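Local coordinates for hypothetical protein Atu2684 (Agrobacterium tumefaciens, PDB 2AXO), which is of unknown function, though its sequence belongs to a DUF1223 family in the thioredoxin clan and its structure contains a disulfide between closely spaced cysteines, at residues L237-N242 / A248-A253. Residues are numbered along the deposited sequence; the frame is centred on the assembly and turned at random.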
# COMPACT_ATOMS: atom_id res chain seq x y z
N LEU A 237 -16.54 -17.03 1.22
CA LEU A 237 -16.68 -16.16 2.38
C LEU A 237 -17.99 -15.40 2.29
O LEU A 237 -18.21 -14.66 1.32
CB LEU A 237 -15.51 -15.17 2.44
CG LEU A 237 -14.09 -15.76 2.41
CD1 LEU A 237 -13.06 -14.63 2.38
CD2 LEU A 237 -13.85 -16.66 3.62
N LEU A 238 -18.88 -15.59 3.26
CA LEU A 238 -20.14 -14.86 3.25
C LEU A 238 -19.79 -13.60 4.03
O LEU A 238 -19.86 -13.57 5.26
CB LEU A 238 -21.24 -15.64 3.96
CG LEU A 238 -22.66 -15.05 3.87
CD1 LEU A 238 -23.10 -14.96 2.41
CD2 LEU A 238 -23.61 -15.94 4.65
N GLN A 239 -19.41 -12.56 3.29
CA GLN A 239 -18.94 -11.33 3.90
C GLN A 239 -19.80 -10.08 3.81
O GLN A 239 -20.23 -9.66 2.73
CB GLN A 239 -17.53 -11.05 3.36
CG GLN A 239 -16.80 -9.87 3.97
CD GLN A 239 -15.30 -9.94 3.75
OE1 GLN A 239 -14.83 -10.37 2.69
NE2 GLN A 239 -14.54 -9.49 4.74
N THR A 240 -20.05 -9.48 4.97
CA THR A 240 -20.82 -8.25 5.05
C THR A 240 -19.88 -7.09 4.73
O THR A 240 -18.66 -7.28 4.64
CB THR A 240 -21.38 -8.03 6.47
OG1 THR A 240 -20.30 -7.83 7.40
CG2 THR A 240 -22.20 -9.22 6.91
N ALA A 241 -20.44 -5.90 4.57
CA ALA A 241 -19.66 -4.72 4.26
C ALA A 241 -20.17 -3.56 5.11
O ALA A 241 -21.31 -3.59 5.59
CB ALA A 241 -19.79 -4.38 2.79
N ASN A 242 -19.32 -2.56 5.33
CA ASN A 242 -19.74 -1.41 6.12
C ASN A 242 -20.43 -0.38 5.22
O ASN A 242 -20.69 -0.66 4.05
CB ASN A 242 -18.53 -0.78 6.83
CG ASN A 242 -17.52 -0.16 5.87
OD1 ASN A 242 -16.44 0.26 6.28
ND2 ASN A 242 -17.87 -0.09 4.59
N ALA A 248 -16.19 -6.32 5.70
CA ALA A 248 -16.47 -6.34 7.13
C ALA A 248 -16.62 -7.78 7.63
O ALA A 248 -16.13 -8.73 7.01
CB ALA A 248 -17.71 -5.53 7.43
N ALA A 249 -17.31 -7.96 8.75
CA ALA A 249 -17.50 -9.28 9.34
C ALA A 249 -17.91 -10.38 8.36
O ALA A 249 -18.79 -10.19 7.52
CB ALA A 249 -18.51 -9.21 10.48
N ILE A 250 -17.24 -11.52 8.47
CA ILE A 250 -17.53 -12.69 7.65
C ILE A 250 -18.38 -13.55 8.58
O ILE A 250 -17.92 -13.95 9.65
CB ILE A 250 -16.24 -13.42 7.26
CG1 ILE A 250 -15.37 -12.50 6.40
CG2 ILE A 250 -16.56 -14.72 6.53
CD1 ILE A 250 -13.97 -13.03 6.11
N VAL A 251 -19.63 -13.81 8.18
CA VAL A 251 -20.55 -14.57 9.03
C VAL A 251 -20.69 -16.05 8.68
O VAL A 251 -21.39 -16.79 9.38
CB VAL A 251 -21.95 -13.92 9.01
CG1 VAL A 251 -21.86 -12.47 9.50
CG2 VAL A 251 -22.54 -13.97 7.62
N GLY A 252 -20.02 -16.47 7.61
CA GLY A 252 -20.07 -17.86 7.19
C GLY A 252 -18.90 -18.11 6.27
O GLY A 252 -18.45 -17.19 5.58
N ALA A 253 -18.40 -19.34 6.24
CA ALA A 253 -17.27 -19.64 5.37
C ALA A 253 -17.09 -21.12 5.13
O ALA A 253 -17.48 -21.96 5.94
CB ALA A 253 -15.99 -19.05 5.95
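Gln-239 and Ile-250 face each other as a non-hydrogen-bonded antiparallel pair, and their side chains illustrate how one amide can be gripped within its plane and packed across its face. With CG anti to the backbone N (chi1 -175°), the Gln-239 chain extends until NE2 lies 2.9 Å from Ala-248 O. This bond is nearly straight, 166° at the hydrogen, and meets a carbonyl lone pair while keeping the acceptor in the amide plane. Ile-250 instead lies over the amide's flat face, CG1 being 3.5 Å from Gln-239 NE2. Arg-100 bonds to Gln-239 OE1 and Tyr-104 OH to NE2, so the buried amide is held at both polar atoms and its rotation fixed.

Nearer the turn, Thr-240 clasps one carbonyl twice. Its backbone N and its OG1 both donate to Ala-249 O, the hydroxyl at 2.8 Å and in the carbonyl plane; a chi1 of 65° places OG1 for that second bond, while CG2 faces Val-251. Farther along, Leu-238 spans a beta bulge: Val-251 N donates to Leu-238 O, whereas Leu-238 N donates to Gly-252 O. The extra residue on the 248-253 side shifts the register, and Leu-238 CD2 slants across Val-251 CG2 at 3.7 Å. Beyond the bulge, the two methyl branches of Leu-237 divide their contacts, CD1 meeting Ile-250 CD1 and CD2 approaching Ala-253 CB at 4.0 Å.

These strands form a beta hairpin at one side of a four-stranded antiparallel sheet, 247-257 outermost within the chain and 232-241 beside strand 172-186. The Leu-237, Gln-239, Ile-250 and Ala-253 face packs against strand 45-50 and helix 95-107, while Leu-238 reaches Val-150 and Ala-172.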